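Local coordinates for alkane monooxygenase (Geobacillus thermodenitrificans, PDB 3B9N), which belongs to the luciferase-like monooxygenases, a family of enzymes built on the TIM-barrel fold, at residues E11-G16 with P81-L86; K347-S352 with V378-P383. All blocks are in the same frame, centred on the assembly; numbering follows the deposited sequence.

Interaction 1 (E11-G16 with P81-L86); sequences EMNCVG and PVNDPL
With chi1 of Asn13 at -159°, its amide swings away from its own backbone N and reaches across to Asn83, whose CG lies instead beside the backbone N; the two amide planes end up almost perpendicular, 88° apart. Asn13 CG rests against Asn83 CB at 3.3 Å, so the first amide packs on the stem of the second side chain, and a water joins their polar ends. It accepts from Asn13 ND2 at 2.7 Å and donates to Asn83 OD1 at 3.0 Å. Asn13 ND2 has a further, weak bond to Tyr33 O.

The direct polar link is between backbones: Asn83 N donates to Asn13 O over 2.7 Å, with the hydrogen essentially on the line between them (179°). A second water extends the pairing past Cys14, receiving from Val15 N at 2.8 Å and giving to Pro81 O; the peptide bond before Pro81 is cis. Between these two links the apolar part is small: Cys14 CB lies 3.7 Å from Val82 CG1, with Met12 SD more loosely placed against the same methyl. Arg30 binds this part of the chain, donating to Cys14 O and Val15 O and forming a salt bridge with Glu11 OE1.

Past Asn83 the chain prepares for helix 86-95, Asp84 OD2 capping Leu86 N at 3.2 Å. The arrangement is that of a barrel strand, 6-12, whose chain breaks into an inverse gamma turn centred on Asn13 and is gripped there by a loop leading into a helix of the TIM barrel.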
ATOM      1  N   GLU A  11      -6.807   0.435   3.179  1.00 24.36           N
ATOM      2  CA  GLU A  11      -7.591  -0.563   3.898  1.00 25.03           C
ATOM      3  C   GLU A  11      -6.749  -1.758   4.406  1.00 24.67           C
ATOM      4  O   GLU A  11      -5.583  -1.943   4.024  1.00 23.70           O
ATOM      5  CB  GLU A  11      -8.708  -1.038   2.955  1.00 24.12           C
ATOM      6  CG  GLU A  11      -9.687  -2.052   3.511  1.00 26.45           C
ATOM      7  CD  GLU A  11     -10.578  -1.492   4.604  1.00 27.25           C
ATOM      8  OE1 GLU A  11     -10.089  -1.342   5.744  1.00 28.62           O
ATOM      9  OE2 GLU A  11     -11.765  -1.205   4.332  1.00 27.17           O
ATOM     10  N   MET A  12      -7.337  -2.556   5.292  1.00 25.39           N
ATOM     11  CA  MET A  12      -6.650  -3.732   5.809  1.00 27.12           C
ATOM     12  C   MET A  12      -7.664  -4.792   6.206  1.00 26.02           C
ATOM     13  O   MET A  12      -8.740  -4.472   6.717  1.00 26.53           O
ATOM     14  CB  MET A  12      -5.775  -3.387   7.015  1.00 28.86           C
ATOM     15  CG  MET A  12      -4.750  -4.475   7.316  1.00 32.36           C
ATOM     16  SD  MET A  12      -3.722  -4.102   8.736  1.00 37.25           S
ATOM     17  CE  MET A  12      -2.480  -3.057   7.993  1.00 37.06           C
ATOM     18  N   ASN A  13      -7.313  -6.053   5.984  1.00 25.19           N
ATOM     19  CA  ASN A  13      -8.214  -7.149   6.299  1.00 25.61           C
ATOM     20  C   ASN A  13      -8.181  -7.469   7.781  1.00 26.66           C
ATOM     21  O   ASN A  13      -7.791  -8.566   8.190  1.00 27.21           O
ATOM     22  CB  ASN A  13      -7.841  -8.388   5.479  1.00 24.58           C
ATOM     23  CG  ASN A  13      -8.982  -9.381   5.362  1.00 24.10           C
ATOM     24  OD1 ASN A  13      -8.859 -10.398   4.672  1.00 23.62           O
ATOM     25  ND2 ASN A  13     -10.096  -9.099   6.033  1.00 17.57           N
ATOM     26  N   CYS A  14      -8.586  -6.496   8.585  1.00 26.75           N
ATOM     27  CA  CYS A  14      -8.637  -6.663  10.031  1.00 27.47           C
ATOM     28  C   CYS A  14      -9.728  -5.732  10.545  1.00 26.55           C
ATOM     29  O   CYS A  14     -10.515  -5.207   9.764  1.00 26.41           O
ATOM     30  CB  CYS A  14      -7.285  -6.308  10.669  1.00 28.65           C
ATOM     31  SG  CYS A  14      -6.853  -4.541  10.653  1.00 27.80           S
ATOM     32  N   VAL A  15      -9.779  -5.523  11.851  1.00 27.17           N
ATOM     33  CA  VAL A  15     -10.786  -4.649  12.420  1.00 28.60           C
ATOM     34  C   VAL A  15     -10.178  -3.269  12.651  1.00 28.91           C
ATOM     35  O   VAL A  15     -10.595  -2.285  12.032  1.00 29.76           O
ATOM     36  CB  VAL A  15     -11.316  -5.237  13.741  1.00 27.89           C
ATOM     37  CG1 VAL A  15     -12.356  -4.318  14.353  1.00 28.29           C
ATOM     38  CG2 VAL A  15     -11.908  -6.602  13.478  1.00 25.23           C
ATOM     39  N   GLY A  16      -9.182  -3.204  13.532  1.00 30.36           N
ATOM     40  CA  GLY A  16      -8.523  -1.942  13.826  1.00 31.13           C
ATOM     41  C   GLY A  16      -7.272  -1.706  12.990  1.00 31.64           C
ATOM     42  O   GLY A  16      -6.228  -2.329  13.218  1.00 31.66           O
ATOM     43  N   PRO A  81      -7.605  -9.591  15.249  1.00 28.56           N
ATOM     44  CA  PRO A  81      -7.177 -10.533  14.209  1.00 28.54           C
ATOM     45  C   PRO A  81      -6.847  -9.891  12.859  1.00 28.74           C
ATOM     46  O   PRO A  81      -7.147  -8.721  12.628  1.00 29.83           O
ATOM     47  CB  PRO A  81      -8.365 -11.482  14.112  1.00 27.16           C
ATOM     48  CG  PRO A  81      -9.519 -10.566  14.377  1.00 26.17           C
ATOM     49  CD  PRO A  81      -9.033  -9.783  15.565  1.00 27.93           C
ATOM     50  N   VAL A  82      -6.220 -10.667  11.977  1.00 27.51           N
ATOM     51  CA  VAL A  82      -5.860 -10.195  10.643  1.00 26.50           C
ATOM     52  C   VAL A  82      -6.011 -11.328   9.658  1.00 27.04           C
ATOM     53  O   VAL A  82      -5.505 -12.425   9.885  1.00 25.51           O
ATOM     54  CB  VAL A  82      -4.402  -9.750  10.531  1.00 25.74           C
ATOM     55  CG1 VAL A  82      -4.340  -8.420   9.807  1.00 25.55           C
ATOM     56  CG2 VAL A  82      -3.756  -9.690  11.883  1.00 25.34           C
ATOM     57  N   ASN A  83      -6.694 -11.061   8.555  1.00 26.75           N
ATOM     58  CA  ASN A  83      -6.879 -12.084   7.551  1.00 28.68           C
ATOM     59  C   ASN A  83      -5.961 -11.814   6.366  1.00 29.89           C
ATOM     60  O   ASN A  83      -5.416 -10.722   6.234  1.00 30.65           O
ATOM     61  CB  ASN A  83      -8.350 -12.138   7.126  1.00 27.95           C
ATOM     62  CG  ASN A  83      -9.215 -12.871   8.140  1.00 28.99           C
ATOM     63  OD1 ASN A  83     -10.445 -12.870   8.059  1.00 25.02           O
ATOM     64  ND2 ASN A  83      -8.565 -13.517   9.097  1.00 29.26           N
ATOM     65  N   ASP A  84      -5.767 -12.820   5.521  1.00 29.93           N
ATOM     66  CA  ASP A  84      -4.912 -12.662   4.355  1.00 30.57           C
ATOM     67  C   ASP A  84      -5.580 -11.732   3.356  1.00 29.29           C
ATOM     68  O   ASP A  84      -6.747 -11.903   3.006  1.00 27.07           O
ATOM     69  CB  ASP A  84      -4.644 -14.012   3.685  1.00 33.82           C
ATOM     70  CG  ASP A  84      -3.714 -13.892   2.484  1.00 36.95           C
ATOM     71  OD1 ASP A  84      -3.557 -14.884   1.739  1.00 40.87           O
ATOM     72  OD2 ASP A  84      -3.132 -12.810   2.280  1.00 38.62           O
ATOM     73  N   PRO A  85      -4.845 -10.718   2.890  1.00 29.63           N
ATOM     74  CA  PRO A  85      -5.404  -9.771   1.922  1.00 28.76           C
ATOM     75  C   PRO A  85      -5.577 -10.310   0.492  1.00 28.47           C
ATOM     76  O   PRO A  85      -6.539  -9.957  -0.189  1.00 27.16           O
ATOM     77  CB  PRO A  85      -4.431  -8.591   1.999  1.00 30.49           C
ATOM     78  CG  PRO A  85      -3.133  -9.243   2.390  1.00 30.81           C
ATOM     79  CD  PRO A  85      -3.571 -10.221   3.445  1.00 29.24           C
ATOM     80  N   LEU A  86      -4.671 -11.169   0.037  1.00 27.90           N
ATOM     81  CA  LEU A  86      -4.781 -11.684  -1.321  1.00 28.19           C
ATOM     82  C   LEU A  86      -6.036 -12.529  -1.567  1.00 28.40           C
ATOM     83  O   LEU A  86      -6.565 -12.572  -2.688  1.00 28.14           O
ATOM     84  CB  LEU A  86      -3.528 -12.477  -1.693  1.00 28.14           C
ATOM     85  CG  LEU A  86      -2.289 -11.651  -2.060  1.00 29.16           C
ATOM     86  CD1 LEU A  86      -1.752 -10.894  -0.843  1.00 28.48           C
ATOM     87  CD2 LEU A  86      -1.231 -12.595  -2.613  1.00 30.69           C
TER
HETATM   88  O   HOH W   1     -11.663 -11.331   5.831  1.00 17.94           O
HETATM   89  O   HOH W   2      -7.987  -6.308  13.831  1.00 31.84           O

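Interaction 2 (K347-S352 with V378-P383); sequences KWFKLS and VQYVSP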
ATOM      1  N   LYS A 347      -1.504  12.014  13.517  1.00 52.81           N
ATOM      2  CA  LYS A 347      -0.871  10.995  12.685  1.00 52.06           C
ATOM      3  C   LYS A 347       0.072  11.659  11.694  1.00 50.71           C
ATOM      4  O   LYS A 347       0.010  12.873  11.509  1.00 49.20           O
ATOM      5  CB  LYS A 347      -1.935  10.177  11.955  1.00 53.21           C
ATOM      6  CG  LYS A 347      -2.791   9.305  12.879  1.00 55.41           C
ATOM      7  CD  LYS A 347      -1.935   8.278  13.634  1.00 56.70           C
ATOM      8  CE  LYS A 347      -2.782   7.404  14.549  1.00 58.12           C
ATOM      9  NZ  LYS A 347      -1.960   6.409  15.300  1.00 59.54           N
ATOM     10  N   TRP A 348       0.939  10.872  11.057  1.00 49.47           N
ATOM     11  CA  TRP A 348       1.907  11.430  10.114  1.00 49.20           C
ATOM     12  C   TRP A 348       1.364  11.662   8.706  1.00 47.08           C
ATOM     13  O   TRP A 348       2.084  11.528   7.715  1.00 47.47           O
ATOM     14  CB  TRP A 348       3.168  10.553  10.058  1.00 52.19           C
ATOM     15  CG  TRP A 348       4.402  11.292   9.556  1.00 54.79           C
ATOM     16  CD1 TRP A 348       4.614  12.648   9.575  1.00 55.55           C
ATOM     17  CD2 TRP A 348       5.606  10.710   9.029  1.00 56.46           C
ATOM     18  NE1 TRP A 348       5.873  12.942   9.098  1.00 56.62           N
ATOM     19  CE2 TRP A 348       6.503  11.774   8.755  1.00 57.22           C
ATOM     20  CE3 TRP A 348       6.017   9.394   8.763  1.00 56.52           C
ATOM     21  CZ2 TRP A 348       7.784  11.562   8.228  1.00 57.38           C
ATOM     22  CZ3 TRP A 348       7.292   9.182   8.239  1.00 57.38           C
ATOM     23  CH2 TRP A 348       8.161  10.264   7.977  1.00 57.40           C
ATOM     24  N   PHE A 349       0.088  12.018   8.630  1.00 44.76           N
ATOM     25  CA  PHE A 349      -0.561  12.312   7.363  1.00 42.91           C
ATOM     26  C   PHE A 349      -1.559  13.447   7.590  1.00 41.75           C
ATOM     27  O   PHE A 349      -2.037  13.656   8.706  1.00 40.15           O
ATOM     28  CB  PHE A 349      -1.276  11.075   6.812  1.00 41.49           C
ATOM     29  CG  PHE A 349      -2.309  10.505   7.737  1.00 41.28           C
ATOM     30  CD1 PHE A 349      -2.055   9.335   8.444  1.00 41.86           C
ATOM     31  CD2 PHE A 349      -3.542  11.134   7.901  1.00 40.83           C
ATOM     32  CE1 PHE A 349      -3.019   8.791   9.308  1.00 43.17           C
ATOM     33  CE2 PHE A 349      -4.514  10.603   8.762  1.00 42.19           C
ATOM     34  CZ  PHE A 349      -4.253   9.428   9.467  1.00 42.92           C
ATOM     35  N   LYS A 350      -1.867  14.175   6.526  1.00 41.14           N
ATOM     36  CA  LYS A 350      -2.793  15.300   6.598  1.00 39.84           C
ATOM     37  C   LYS A 350      -4.199  14.883   7.028  1.00 38.37           C
ATOM     38  O   LYS A 350      -4.644  13.772   6.747  1.00 38.37           O
ATOM     39  CB  LYS A 350      -2.853  15.987   5.228  1.00 41.60           C
ATOM     40  CG  LYS A 350      -3.743  17.213   5.133  1.00 41.87           C
ATOM     41  CD  LYS A 350      -3.227  18.340   5.992  1.00 44.32           C
ATOM     42  CE  LYS A 350      -3.951  19.634   5.673  1.00 47.25           C
ATOM     43  NZ  LYS A 350      -3.534  20.741   6.578  1.00 46.79           N
ATOM     44  N   LEU A 351      -4.888  15.787   7.717  1.00 36.76           N
ATOM     45  CA  LEU A 351      -6.260  15.556   8.170  1.00 35.56           C
ATOM     46  C   LEU A 351      -7.069  16.776   7.750  1.00 35.02           C
ATOM     47  O   LEU A 351      -7.072  17.798   8.433  1.00 36.22           O
ATOM     48  CB  LEU A 351      -6.320  15.411   9.691  1.00 33.71           C
ATOM     49  CG  LEU A 351      -7.720  15.257  10.284  1.00 33.31           C
ATOM     50  CD1 LEU A 351      -8.311  13.913   9.866  1.00 33.03           C
ATOM     51  CD2 LEU A 351      -7.641  15.352  11.799  1.00 29.39           C
ATOM     52  N   SER A 352      -7.752  16.674   6.621  1.00 32.94           N
ATOM     53  CA  SER A 352      -8.529  17.795   6.137  1.00 32.36           C
ATOM     54  C   SER A 352      -9.977  17.711   6.586  1.00 30.94           C
ATOM     55  O   SER A 352     -10.669  16.737   6.299  1.00 31.28           O
ATOM     56  CB  SER A 352      -8.450  17.855   4.614  1.00 32.81           C
ATOM     57  OG  SER A 352      -9.103  19.008   4.120  1.00 33.91           O
ATOM     58  N   VAL A 378      -7.140   7.738   3.828  1.00 28.55           N
ATOM     59  CA  VAL A 378      -7.192   6.938   5.045  1.00 27.88           C
ATOM     60  C   VAL A 378      -8.561   7.004   5.720  1.00 28.49           C
ATOM     61  O   VAL A 378      -9.163   8.066   5.814  1.00 28.75           O
ATOM     62  CB  VAL A 378      -6.116   7.401   6.042  1.00 29.52           C
ATOM     63  CG1 VAL A 378      -6.302   6.705   7.378  1.00 29.59           C
ATOM     64  CG2 VAL A 378      -4.733   7.112   5.470  1.00 29.51           C
ATOM     65  N   GLN A 379      -9.036   5.859   6.196  1.00 27.83           N
ATOM     66  CA  GLN A 379     -10.336   5.765   6.854  1.00 27.56           C
ATOM     67  C   GLN A 379     -10.304   6.006   8.360  1.00 27.68           C
ATOM     68  O   GLN A 379      -9.316   5.702   9.028  1.00 28.43           O
ATOM     69  CB  GLN A 379     -10.925   4.373   6.635  1.00 26.71           C
ATOM     70  CG  GLN A 379     -11.199   4.017   5.203  1.00 26.58           C
ATOM     71  CD  GLN A 379     -11.724   2.610   5.055  1.00 24.26           C
ATOM     72  OE1 GLN A 379     -10.984   1.641   5.205  1.00 25.44           O
ATOM     73  NE2 GLN A 379     -13.015   2.488   4.770  1.00 23.28           N
ATOM     74  N   TYR A 380     -11.403   6.548   8.879  1.00 27.71           N
ATOM     75  CA  TYR A 380     -11.560   6.749  10.310  1.00 28.03           C
ATOM     76  C   TYR A 380     -12.801   5.946  10.638  1.00 27.45           C
ATOM     77  O   TYR A 380     -12.951   5.413  11.730  1.00 27.33           O
ATOM     78  CB  TYR A 380     -11.752   8.230  10.676  1.00 28.74           C
ATOM     79  CG  TYR A 380     -10.441   8.936  10.992  1.00 31.02           C
ATOM     80  CD1 TYR A 380      -9.227   8.236  10.955  1.00 30.55           C
ATOM     81  CD2 TYR A 380     -10.403  10.292  11.313  1.00 30.38           C
ATOM     82  CE1 TYR A 380      -8.020   8.859  11.225  1.00 30.64           C
ATOM     83  CE2 TYR A 380      -9.187  10.928  11.588  1.00 30.81           C
ATOM     84  CZ  TYR A 380      -8.002  10.199  11.541  1.00 32.50           C
ATOM     85  OH  TYR A 380      -6.790  10.796  11.814  1.00 35.15           O
ATOM     86  N   VAL A 381     -13.677   5.824   9.650  1.00 26.83           N
ATOM     87  CA  VAL A 381     -14.910   5.080   9.827  1.00 26.02           C
ATOM     88  C   VAL A 381     -15.286   4.420   8.496  1.00 26.16           C
ATOM     89  O   VAL A 381     -15.076   5.001   7.435  1.00 24.87           O
ATOM     90  CB  VAL A 381     -16.035   6.033  10.304  1.00 25.31           C
ATOM     91  CG1 VAL A 381     -16.557   6.850   9.142  1.00 23.43           C
ATOM     92  CG2 VAL A 381     -17.135   5.243  10.967  1.00 25.37           C
ATOM     93  N   SER A 382     -15.826   3.203   8.548  1.00 27.14           N
ATOM     94  CA  SER A 382     -16.214   2.478   7.334  1.00 26.83           C
ATOM     95  C   SER A 382     -17.711   2.184   7.277  1.00 27.69           C
ATOM     96  O   SER A 382     -18.281   1.649   8.230  1.00 27.07           O
ATOM     97  CB  SER A 382     -15.448   1.152   7.243  1.00 26.44           C
ATOM     98  OG  SER A 382     -14.070   1.390   7.035  1.00 25.44           O
ATOM     99  N   PRO A 383     -18.366   2.508   6.146  1.00 27.83           N
ATOM    100  CA  PRO A 383     -17.832   3.098   4.911  1.00 28.20           C
ATOM    101  C   PRO A 383     -17.869   4.634   4.897  1.00 27.97           C
ATOM    102  O   PRO A 383     -17.699   5.267   3.854  1.00 28.33           O
ATOM    103  CB  PRO A 383     -18.741   2.510   3.848  1.00 28.70           C
ATOM    104  CG  PRO A 383     -20.062   2.525   4.539  1.00 28.72           C
ATOM    105  CD  PRO A 383     -19.747   2.030   5.930  1.00 27.66           C
TER
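The side chains of Phe349 and Tyr380 come from opposite directions and meet at their ends, joined by Val378 and Leu351 in a contact made by side chains alone; the closest CA pair, Phe349 and Val378, is still 8.8 Å apart.

The apolar contacts fall into two pairs. In the first, Val378 presents CB over one face of the Phe349 ring, and its CG1 comes within 4.0 Å of Phe349 CZ, the two side chains crossing at about a right angle. Lys347 CB covers the other face of this ring, 3.2 Å above the plane and displaced toward the rim, so the phenyl group lies between a branched side chain and a lysine stem. In the second pair, Leu351 CD1 touches Tyr380 CE2 at 3.6 Å, again nearly perpendicular.

The aromatic contact is made by the ends of the rings. Phe349 CZ lies 3.7 Å from Tyr380 OH and 4.2 Å from Tyr380 CE1, which is van der Waals contact at an oblique approach rather than a stack. Chi1 of 58°, with CG between the backbone N and the carbonyl carbon, directs the Phe349 ring so that CZ is brought up to Tyr380.

No hydrogen bond crosses between the segments, and the polar ends are bound to others. Tyr380 OH bonds to Leu344 O, which fixes the outer end of the ring, while Lys347 NZ bonds to His308 ND1. Trp303 meets the Tyr380 ring edge-to-face.

Strand 276-285 runs between strands 350-354 and 374-378, pairing with both; Phe349, Leu351 and Tyr380 all touch its Cys282, so they meet across this strand, while helix 356-370 makes the beta-alpha-beta crossover connecting the outer two and helix 384-399 follows Pro383.

Overall arrangement
Interaction 1 closes before interaction 2 opens along the chain, yet their centres lie only about 17 Å apart because the sheet curls round on itself. Strand 6-12, which supplies 11-16, pairs in parallel with 374-378, the strand leading into 378-383, so the beginning and end of the barrel's strand order are neighbours. Glu11 packs on Gln379 at this seam. Arg30, already bound to the 11-16 segment, spans it too by bonding to Ser382 OG of interaction 2. Strand pairing, the packing of Glu11 on Gln379 and Arg30 thus join the two regions, consistent with a closed TIM barrel.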